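Local structure of pesticidal crystal protein Cry2Aa (Bacillus thuringiensis serovar kurstaki, 1I5P) at residues 266-271 with 471-476; 500-505 with 533-538; 508-513 with 521-526. The protein promotes colloid-osmotic lysis by binding to midgut epithelial cells of both dipteran (Aedes aegypti) and lepidopteran (Manduca sexta) larvae. All blocks are in the same frame, centred on the assembly; numbering follows the deposited sequence.

Contact 1: residues 266-271 with 471-476; sequences SLMVSS and KNNIYA
In Ser270 and Asn473 the first torsion sets OG (chi1 79°) and CG (chi1 67°) between backbone N and carbonyl carbon, while Lys471 bends at chi2 (59°), bringing its CD within 3.7 Å of Ser270 O. Facing each other, the two shorter groups bring Asn473 OD1 to 3.3 Å from Ser270 CB. The lysine ammonium arrives beside them: NZ donates to Asn473 OD1 at 2.9 Å, from a position tilted out of the amide plane, and makes a weak hydrogen bond to Ser270 OG (3.4 Å). His485 ND1 also bonds to NZ, and the serine hydroxyl has its main partner in Thr495 O. A water accepts from Lys471 NZ at 2.8 Å and donates to Ser270 OG, with Ser271 OG also bonded to it. A second water accepts from Asn472 N at 2.7 Å and lies where it can donate to Ser270 O, so the two backbones are joined through solvent as well as side chains. Beyond this polar cluster, Met268 approaches Asn473 tip to tip, CE lying 3.6 Å from ND2, which is bonded to Leu486 O. Asn473 centres an inverse gamma turn leading into strand 474-477. The loop after strand 267-268 thus meets the loop before strand 474-477, two strands that belong to different sheets of the jelly-roll beta sandwich that forms the C-terminal domain of three-domain Cry toxins.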
loop_
_atom_site.group_PDB
_atom_site.type_symbol
_atom_site.label_atom_id
_atom_site.label_comp_id
_atom_site.label_asym_id
_atom_site.label_seq_id
_atom_site.Cartn_x
_atom_site.Cartn_y
_atom_site.Cartn_z
ATOM N N SER A 266 16.952 0.916 10.366
ATOM C CA SER A 266 17.606 1.287 9.121
ATOM C C SER A 266 17.113 0.382 7.993
ATOM O O SER A 266 17.903 -0.213 7.257
ATOM C CB SER A 266 19.126 1.162 9.287
ATOM O OG SER A 266 19.819 1.883 8.290
ATOM N N LEU A 267 15.795 0.276 7.873
ATOM C CA LEU A 267 15.179 -0.537 6.838
ATOM C C LEU A 267 14.217 0.329 6.039
ATOM O O LEU A 267 13.146 0.706 6.527
ATOM C CB LEU A 267 14.406 -1.696 7.459
ATOM C CG LEU A 267 13.677 -2.572 6.442
ATOM C CD1 LEU A 267 14.693 -3.170 5.478
ATOM C CD2 LEU A 267 12.902 -3.665 7.153
ATOM N N MET A 268 14.609 0.649 4.814
ATOM C CA MET A 268 13.779 1.470 3.950
ATOM C C MET A 268 12.702 0.600 3.302
ATOM O O MET A 268 13.005 -0.279 2.503
ATOM C CB MET A 268 14.633 2.123 2.860
ATOM C CG MET A 268 13.835 2.971 1.880
ATOM S SD MET A 268 14.791 3.471 0.421
ATOM C CE MET A 268 14.615 2.019 -0.618
ATOM N N VAL A 269 11.449 0.828 3.666
ATOM C CA VAL A 269 10.348 0.075 3.087
ATOM C C VAL A 269 10.135 0.730 1.726
ATOM O O VAL A 269 9.556 1.814 1.640
ATOM C CB VAL A 269 9.086 0.218 3.963
ATOM C CG1 VAL A 269 7.918 -0.522 3.337
ATOM C CG2 VAL A 269 9.378 -0.314 5.357
ATOM N N SER A 270 10.616 0.079 0.668
ATOM C CA SER A 270 10.534 0.632 -0.681
ATOM C C SER A 270 9.137 0.765 -1.268
ATOM O O SER A 270 8.924 1.530 -2.212
ATOM C CB SER A 270 11.407 -0.184 -1.637
ATOM O OG SER A 270 10.757 -1.383 -2.013
ATOM N N SER A 271 8.184 0.020 -0.724
ATOM C CA SER A 271 6.814 0.093 -1.212
ATOM C C SER A 271 5.858 -0.547 -0.223
ATOM O O SER A 271 6.271 -1.307 0.652
ATOM C CB SER A 271 6.696 -0.606 -2.569
ATOM O OG SER A 271 7.031 -1.975 -2.458
ATOM N N LYS A 471 5.925 2.930 -4.310
ATOM C CA LYS A 471 7.084 2.466 -5.067
ATOM C C LYS A 471 7.689 3.560 -5.936
ATOM O O LYS A 471 7.002 4.158 -6.759
ATOM C CB LYS A 471 6.703 1.276 -5.946
ATOM C CG LYS A 471 7.884 0.658 -6.669
ATOM C CD LYS A 471 8.934 0.186 -5.669
ATOM C CE LYS A 471 10.047 -0.583 -6.361
ATOM N NZ LYS A 471 10.979 -1.203 -5.374
ATOM N N ASN A 472 8.982 3.809 -5.762
ATOM C CA ASN A 472 9.638 4.855 -6.532
ATOM C C ASN A 472 11.121 4.575 -6.791
ATOM O O ASN A 472 11.700 5.111 -7.739
ATOM C CB ASN A 472 9.462 6.190 -5.793
ATOM C CG ASN A 472 9.788 7.402 -6.655
ATOM O OD1 ASN A 472 9.643 7.373 -7.874
ATOM N ND2 ASN A 472 10.207 8.487 -6.009
ATOM N N ASN A 473 11.730 3.721 -5.969
ATOM C CA ASN A 473 13.149 3.413 -6.136
ATOM C C ASN A 473 13.399 2.413 -7.257
ATOM O O ASN A 473 13.880 1.301 -7.036
ATOM C CB ASN A 473 13.753 2.900 -4.820
ATOM C CG ASN A 473 13.197 1.559 -4.394
ATOM O OD1 ASN A 473 11.998 1.313 -4.486
ATOM N ND2 ASN A 473 14.074 0.686 -3.906
ATOM N N ILE A 474 13.068 2.836 -8.471
ATOM C CA ILE A 474 13.252 2.019 -9.657
ATOM C C ILE A 474 14.409 2.622 -10.444
ATOM O O ILE A 474 14.315 3.742 -10.944
ATOM C CB ILE A 474 11.995 2.033 -10.548
ATOM C CG1 ILE A 474 10.771 1.582 -9.740
ATOM C CG2 ILE A 474 12.209 1.121 -11.752
ATOM C CD1 ILE A 474 9.434 1.869 -10.413
ATOM N N TYR A 475 15.501 1.875 -10.542
ATOM C CA TYR A 475 16.674 2.340 -11.263
ATOM C C TYR A 475 16.357 2.544 -12.737
ATOM O O TYR A 475 16.637 3.595 -13.308
ATOM C CB TYR A 475 17.814 1.330 -11.121
ATOM C CG TYR A 475 19.027 1.705 -11.934
ATOM C CD1 TYR A 475 19.674 2.924 -11.730
ATOM C CD2 TYR A 475 19.516 0.854 -12.923
ATOM C CE1 TYR A 475 20.779 3.289 -12.492
ATOM C CE2 TYR A 475 20.621 1.208 -13.693
ATOM C CZ TYR A 475 21.247 2.427 -13.472
ATOM O OH TYR A 475 22.343 2.780 -14.226
ATOM N N ALA A 476 15.774 1.523 -13.352
ATOM C CA ALA A 476 15.421 1.578 -14.764
ATOM C C ALA A 476 14.666 0.316 -15.131
ATOM O O ALA A 476 14.443 -0.553 -14.292
ATOM C CB ALA A 476 16.687 1.690 -15.620
HETATM O O HOH W 1 10.093 3.723 -3.305
HETATM O O HOH W 2 9.230 -3.043 -4.165
#

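Contact 2: residues 500-505 with 533-538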
loop_
_atom_site.group_PDB
_atom_site.type_symbol
_atom_site.label_atom_id
_atom_site.label_comp_id
_atom_site.label_asym_id
_atom_site.label_seq_id
_atom_site.Cartn_x
_atom_site.Cartn_y
_atom_site.Cartn_z
ATOM N N HIS A 500 7.361 -7.528 -7.483
ATOM C CA HIS A 500 8.220 -6.824 -8.433
ATOM C C HIS A 500 9.398 -7.667 -8.902
ATOM O O HIS A 500 10.560 -7.263 -8.787
ATOM C CB HIS A 500 8.726 -5.535 -7.790
ATOM C CG HIS A 500 7.633 -4.587 -7.406
ATOM N ND1 HIS A 500 7.810 -3.579 -6.482
ATOM C CD2 HIS A 500 6.359 -4.470 -7.852
ATOM C CE1 HIS A 500 6.695 -2.880 -6.378
ATOM N NE2 HIS A 500 5.799 -3.398 -7.199
ATOM N N ALA A 501 9.090 -8.837 -9.443
ATOM C CA ALA A 501 10.121 -9.738 -9.920
ATOM C C ALA A 501 10.534 -9.454 -11.352
ATOM O O ALA A 501 9.796 -8.834 -12.120
ATOM C CB ALA A 501 9.640 -11.175 -9.806
ATOM N N THR A 502 11.733 -9.900 -11.703
ATOM C CA THR A 502 12.227 -9.748 -13.063
ATOM C C THR A 502 11.446 -10.756 -13.895
ATOM O O THR A 502 11.001 -10.464 -15.006
ATOM C CB THR A 502 13.722 -10.095 -13.153
ATOM O OG1 THR A 502 14.476 -9.148 -12.387
ATOM C CG2 THR A 502 14.187 -10.072 -14.602
ATOM N N GLN A 503 11.286 -11.951 -13.333
ATOM C CA GLN A 503 10.559 -13.031 -13.988
ATOM C C GLN A 503 10.275 -14.162 -13.005
ATOM O O GLN A 503 11.006 -14.351 -12.031
ATOM C CB GLN A 503 11.355 -13.582 -15.180
ATOM C CG GLN A 503 12.708 -14.187 -14.834
ATOM C CD GLN A 503 13.334 -14.902 -16.022
ATOM O OE1 GLN A 503 12.766 -15.859 -16.553
ATOM N NE2 GLN A 503 14.499 -14.434 -16.454
ATOM N N VAL A 504 9.201 -14.900 -13.269
ATOM C CA VAL A 504 8.797 -16.025 -12.435
ATOM C C VAL A 504 8.342 -17.153 -13.354
ATOM O O VAL A 504 7.635 -16.907 -14.327
ATOM C CB VAL A 504 7.603 -15.651 -11.517
ATOM C CG1 VAL A 504 7.328 -16.785 -10.532
ATOM C CG2 VAL A 504 7.891 -14.353 -10.775
ATOM N N ASN A 505 8.750 -18.385 -13.066
ATOM C CA ASN A 505 8.307 -19.509 -13.883
ATOM C C ASN A 505 7.081 -20.127 -13.214
ATOM O O ASN A 505 6.685 -19.693 -12.130
ATOM C CB ASN A 505 9.427 -20.548 -14.048
ATOM C CG ASN A 505 9.917 -21.110 -12.730
ATOM O OD1 ASN A 505 10.865 -21.895 -12.703
ATOM N ND2 ASN A 505 9.281 -20.723 -11.636
ATOM N N ARG A 533 12.941 -14.521 -9.925
ATOM C CA ARG A 533 14.150 -13.722 -10.014
ATOM C C ARG A 533 13.876 -12.242 -9.815
ATOM O O ARG A 533 12.909 -11.702 -10.347
ATOM C CB ARG A 533 14.838 -13.913 -11.369
ATOM C CG ARG A 533 15.853 -12.804 -11.671
ATOM C CD ARG A 533 16.762 -13.141 -12.829
ATOM N NE ARG A 533 17.646 -14.255 -12.501
ATOM C CZ ARG A 533 18.584 -14.727 -13.314
ATOM N NH1 ARG A 533 18.761 -14.183 -14.511
ATOM N NH2 ARG A 533 19.352 -15.735 -12.925
ATOM N N TYR A 534 14.753 -11.595 -9.057
ATOM C CA TYR A 534 14.659 -10.167 -8.792
ATOM C C TYR A 534 15.993 -9.528 -9.147
ATOM O O TYR A 534 17.048 -10.150 -9.005
ATOM C CB TYR A 534 14.334 -9.915 -7.320
ATOM C CG TYR A 534 13.046 -10.568 -6.889
ATOM C CD1 TYR A 534 13.009 -11.914 -6.542
ATOM C CD2 TYR A 534 11.849 -9.858 -6.899
ATOM C CE1 TYR A 534 11.810 -12.545 -6.222
ATOM C CE2 TYR A 534 10.643 -10.478 -6.579
ATOM C CZ TYR A 534 10.634 -11.820 -6.247
ATOM O OH TYR A 534 9.442 -12.444 -5.975
ATOM N N THR A 535 15.942 -8.289 -9.619
ATOM C CA THR A 535 17.153 -7.575 -9.995
ATOM C C THR A 535 17.221 -6.227 -9.292
ATOM O O THR A 535 16.248 -5.466 -9.275
ATOM C CB THR A 535 17.220 -7.358 -11.515
ATOM O OG1 THR A 535 17.048 -8.614 -12.176
ATOM C CG2 THR A 535 18.577 -6.767 -11.913
ATOM N N LEU A 536 18.383 -5.933 -8.724
ATOM C CA LEU A 536 18.568 -4.686 -8.005
ATOM C C LEU A 536 19.890 -4.013 -8.367
ATOM O O LEU A 536 20.853 -4.673 -8.772
ATOM C CB LEU A 536 18.514 -4.962 -6.501
ATOM C CG LEU A 536 19.666 -5.781 -5.919
ATOM C CD1 LEU A 536 20.707 -4.825 -5.364
ATOM C CD2 LEU A 536 19.173 -6.702 -4.813
ATOM N N ARG A 537 19.923 -2.692 -8.208
ATOM C CA ARG A 537 21.109 -1.897 -8.492
ATOM C C ARG A 537 21.844 -1.731 -7.163
ATOM O O ARG A 537 21.390 -0.988 -6.290
ATOM C CB ARG A 537 20.696 -0.529 -9.043
ATOM C CG ARG A 537 21.849 0.330 -9.534
ATOM C CD ARG A 537 22.467 -0.268 -10.779
ATOM N NE ARG A 537 23.547 0.553 -11.310
ATOM C CZ ARG A 537 24.184 0.296 -12.447
ATOM N NH1 ARG A 537 23.844 -0.761 -13.173
ATOM N NH2 ARG A 537 25.163 1.090 -12.852
ATOM N N GLY A 538 22.968 -2.428 -7.010
ATOM C CA GLY A 538 23.722 -2.363 -5.771
ATOM C C GLY A 538 24.372 -1.036 -5.420
ATOM O O GLY A 538 24.538 -0.154 -6.268
HETATM O O HOH W 3 13.155 -7.103 -9.819
#
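Thr502 and Thr535 point their hydroxyls at each other from side chains that cross obliquely, and OG1 meets OG1 at 2.6 Å in a hydrogen bond that either group could donate. In each threonine OG1 stands anti to the carbonyl carbon and beside the backbone N, a matched setting (chi1 -65° and -53°) that turns both oxygens toward each other. Next along, Gln503 and Arg533 run side by side in the same direction, their stems touching at Gln503 CG and Arg533 CB, 4.1 Å apart. Their flat ends are turned steeply against each other, with amide and guanidinium planes 81° apart, and the guanidinium is taken up by a salt bridge from NE to Asp606. The backbone beneath these pairs forms a classic beta bulge: two residues, Thr502 and Gln503, are set against the single Arg533. Thr502 N lies 2.5 Å from Arg533 O, unusually short for a hydrogen bond and doubtful in its exact length, while Gln503 N donates weakly to the same oxygen at 3.4 Å. Arg533 N donates to Gln503 O at 2.9 Å. The bulge lies where strand 503-504 pairs with strand 530-537 in one layer of the C-terminal beta sandwich. On the other side of strand 530-537, Tyr534 is covered over one face by Ala501, whose methyl CB makes a CH-pi contact 3.9 Å from the ring centroid. His500 O comes to the rim of the same ring, 3.5 Å from CD2 and near the ring plane, and Tyr534 OH is bonded to Pro498 O. A water donates to His500 O at 2.8 Å and accepts from Thr535 N, while His485 NE2 provides a further bond to that histidine carbonyl.

Contact 3: residues 508-513 with 521-526; sequences TRTFIS and DSLRFE
Phe511 and Arg524 face one another across an antiparallel beta hairpin, strand 510-513 with strand 522-525, on the face that also carries Ser513 and Ser522. Strand 522-525 pairs in turn with strand 617-626 in a sheet of the C-terminal beta sandwich. The guanidinium and phenyl planes are only 18° apart, but NH2 meets the ring obliquely, and Phe511 CB sits over one guanidinium face, 3.5 Å from Arg524 NH2. Arg524 NH1 rests 3.6 Å from Ser513 CB, and a water accepts from NH1 while donating to Ile512 O. Glu526 is what positions this cation. In a salt bridge its OE2 takes both Arg524 NE and NH2, each at 2.9 Å, the two nitrogens meeting side-on a single oxygen close to the guanidinium plane, which should restrain the rotation of the group. The carboxylate passes the same ring at a slant, OE1 3.5 Å from Phe511 CE1. Paired backbone bonds link Phe511 with Arg524 and Ser513 with Ser522, and Glu526 N donates to Arg509 O. The opposite face carries Thr510, Ile512, Leu523 and Phe525. Here Thr510 CG2 reaches Leu523 CG at 3.8 Å, and Ile512 crosses Asp521 at about a right angle, CG2 against CB. Outer residues hold the hairpin's end: Asp521 is bonded to Gln301 and to the backbone of Lys515, whose ammonium, with Asp618, binds Ser522 OG. Thr510 turns its OG1 anti to the carbonyl carbon (chi1 -63°), where it bonds to Asn506 O and lies in the plane of the Phe525 ring, at its edge, 3.7 Å from CD2.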
loop_
_atom_site.group_PDB
_atom_site.type_symbol
_atom_site.label_atom_id
_atom_site.label_comp_id
_atom_site.label_asym_id
_atom_site.label_seq_id
_atom_site.Cartn_x
_atom_site.Cartn_y
_atom_site.Cartn_z
ATOM N N THR A 508 1.354 -20.073 -14.213
ATOM C CA THR A 508 -0.039 -20.500 -14.141
ATOM C C THR A 508 -0.384 -21.069 -12.775
ATOM O O THR A 508 -1.560 -21.209 -12.437
ATOM C CB THR A 508 -0.366 -21.573 -15.191
ATOM O OG1 THR A 508 0.410 -22.748 -14.925
ATOM C CG2 THR A 508 -0.065 -21.059 -16.590
ATOM N N ARG A 509 0.645 -21.398 -11.997
ATOM C CA ARG A 509 0.451 -21.954 -10.667
ATOM C C ARG A 509 0.933 -20.982 -9.591
ATOM O O ARG A 509 1.104 -21.361 -8.437
ATOM C CB ARG A 509 1.205 -23.282 -10.533
ATOM C CG ARG A 509 0.867 -24.332 -11.601
ATOM C CD ARG A 509 -0.402 -25.101 -11.276
ATOM N NE ARG A 509 -0.312 -25.765 -9.979
ATOM C CZ ARG A 509 0.496 -26.785 -9.707
ATOM N NH1 ARG A 509 1.294 -27.281 -10.646
ATOM N NH2 ARG A 509 0.517 -27.297 -8.484
ATOM N N THR A 510 1.146 -19.725 -9.969
ATOM C CA THR A 510 1.610 -18.707 -9.025
ATOM C C THR A 510 0.584 -17.584 -8.946
ATOM O O THR A 510 0.189 -17.025 -9.967
ATOM C CB THR A 510 2.973 -18.120 -9.462
ATOM O OG1 THR A 510 3.959 -19.160 -9.460
ATOM C CG2 THR A 510 3.412 -17.007 -8.511
ATOM N N PHE A 511 0.165 -17.245 -7.731
ATOM C CA PHE A 511 -0.843 -16.207 -7.548
ATOM C C PHE A 511 -0.466 -15.115 -6.558
ATOM O O PHE A 511 0.315 -15.328 -5.637
ATOM C CB PHE A 511 -2.165 -16.836 -7.083
ATOM C CG PHE A 511 -2.662 -17.938 -7.973
ATOM C CD1 PHE A 511 -2.084 -19.203 -7.923
ATOM C CD2 PHE A 511 -3.686 -17.702 -8.885
ATOM C CE1 PHE A 511 -2.519 -20.221 -8.767
ATOM C CE2 PHE A 511 -4.129 -18.713 -9.737
ATOM C CZ PHE A 511 -3.541 -19.977 -9.679
ATOM N N ILE A 512 -1.040 -13.937 -6.765
ATOM C CA ILE A 512 -0.816 -12.824 -5.860
ATOM C C ILE A 512 -1.875 -13.020 -4.785
ATOM O O ILE A 512 -3.043 -13.223 -5.099
ATOM C CB ILE A 512 -1.012 -11.474 -6.579
ATOM C CG1 ILE A 512 0.048 -11.332 -7.675
ATOM C CG2 ILE A 512 -0.914 -10.325 -5.583
ATOM C CD1 ILE A 512 -0.061 -10.062 -8.491
ATOM N N SER A 513 -1.456 -12.993 -3.524
ATOM C CA SER A 513 -2.364 -13.200 -2.406
ATOM C C SER A 513 -2.424 -11.988 -1.474
ATOM O O SER A 513 -1.422 -11.582 -0.887
ATOM C CB SER A 513 -1.931 -14.444 -1.621
ATOM O OG SER A 513 -2.773 -14.680 -0.506
ATOM N N ASP A 521 0.863 -7.217 -1.178
ATOM C CA ASP A 521 0.454 -8.615 -1.237
ATOM C C ASP A 521 1.643 -9.558 -1.361
ATOM O O ASP A 521 2.771 -9.134 -1.615
ATOM C CB ASP A 521 -0.528 -8.839 -2.395
ATOM C CG ASP A 521 -1.805 -8.028 -2.241
ATOM O OD1 ASP A 521 -2.135 -7.646 -1.092
ATOM O OD2 ASP A 521 -2.486 -7.777 -3.264
ATOM N N SER A 522 1.379 -10.845 -1.165
ATOM C CA SER A 522 2.424 -11.852 -1.253
ATOM C C SER A 522 2.315 -12.649 -2.549
ATOM O O SER A 522 1.317 -12.558 -3.274
ATOM C CB SER A 522 2.350 -12.806 -0.053
ATOM O OG SER A 522 1.134 -13.540 -0.052
ATOM N N LEU A 523 3.361 -13.419 -2.836
ATOM C CA LEU A 523 3.400 -14.254 -4.026
ATOM C C LEU A 523 3.249 -15.690 -3.528
ATOM O O LEU A 523 4.105 -16.198 -2.800
ATOM C CB LEU A 523 4.738 -14.067 -4.754
ATOM C CG LEU A 523 4.739 -14.205 -6.279
ATOM C CD1 LEU A 523 3.701 -13.266 -6.894
ATOM C CD2 LEU A 523 6.139 -13.890 -6.819
ATOM N N ARG A 524 2.147 -16.333 -3.901
ATOM C CA ARG A 524 1.904 -17.702 -3.469
ATOM C C ARG A 524 2.293 -18.714 -4.539
ATOM O O ARG A 524 1.721 -18.730 -5.630
ATOM C CB ARG A 524 0.431 -17.896 -3.094
ATOM C CG ARG A 524 0.138 -19.278 -2.521
ATOM C CD ARG A 524 -1.338 -19.485 -2.186
ATOM N NE ARG A 524 -2.195 -19.519 -3.371
ATOM C CZ ARG A 524 -3.129 -18.612 -3.647
ATOM N NH1 ARG A 524 -3.330 -17.590 -2.826
ATOM N NH2 ARG A 524 -3.876 -18.736 -4.734
ATOM N N PHE A 525 3.274 -19.551 -4.219
ATOM C CA PHE A 525 3.734 -20.586 -5.137
ATOM C C PHE A 525 2.955 -21.868 -4.845
ATOM O O PHE A 525 2.998 -22.390 -3.730
ATOM C CB PHE A 525 5.235 -20.849 -4.951
ATOM C CG PHE A 525 6.104 -19.641 -5.178
ATOM C CD1 PHE A 525 7.030 -19.245 -4.214
ATOM C CD2 PHE A 525 5.999 -18.897 -6.349
ATOM C CE1 PHE A 525 7.838 -18.124 -4.415
ATOM C CE2 PHE A 525 6.803 -17.772 -6.559
ATOM C CZ PHE A 525 7.724 -17.387 -5.589
ATOM N N GLU A 526 2.234 -22.368 -5.840
ATOM C CA GLU A 526 1.459 -23.589 -5.663
ATOM C C GLU A 526 2.132 -24.772 -6.338
ATOM O O GLU A 526 1.732 -25.917 -6.141
ATOM C CB GLU A 526 0.044 -23.404 -6.217
ATOM C CG GLU A 526 -0.818 -22.477 -5.379
ATOM C CD GLU A 526 -2.229 -22.339 -5.915
ATOM O OE1 GLU A 526 -2.611 -23.121 -6.809
ATOM O OE2 GLU A 526 -2.963 -21.452 -5.430
HETATM O O HOH W 4 -5.003 -15.189 -4.044
#

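Along the chain contact 1 closes before contact 2 opens, whereas contact 3 is nested within the loop that contact 2 closes. The centres of contacts 1 and 2 lie 14 Å apart and the two touch, His500 ND1 packing 3.7 Å from Lys471 CE. His485 joins them further, bonding to Lys471 through ND1 and to the carbonyl of His500 through NE2. Contacts 2 and 3, with centres 15 Å apart, meet where Tyr534 OH lies 3.7 Å from Leu523 CD2 and where Val504 packs on Phe525. Contacts 1 and 3 do not touch, their nearest atoms being about 8 Å apart, while contact 2 touches both.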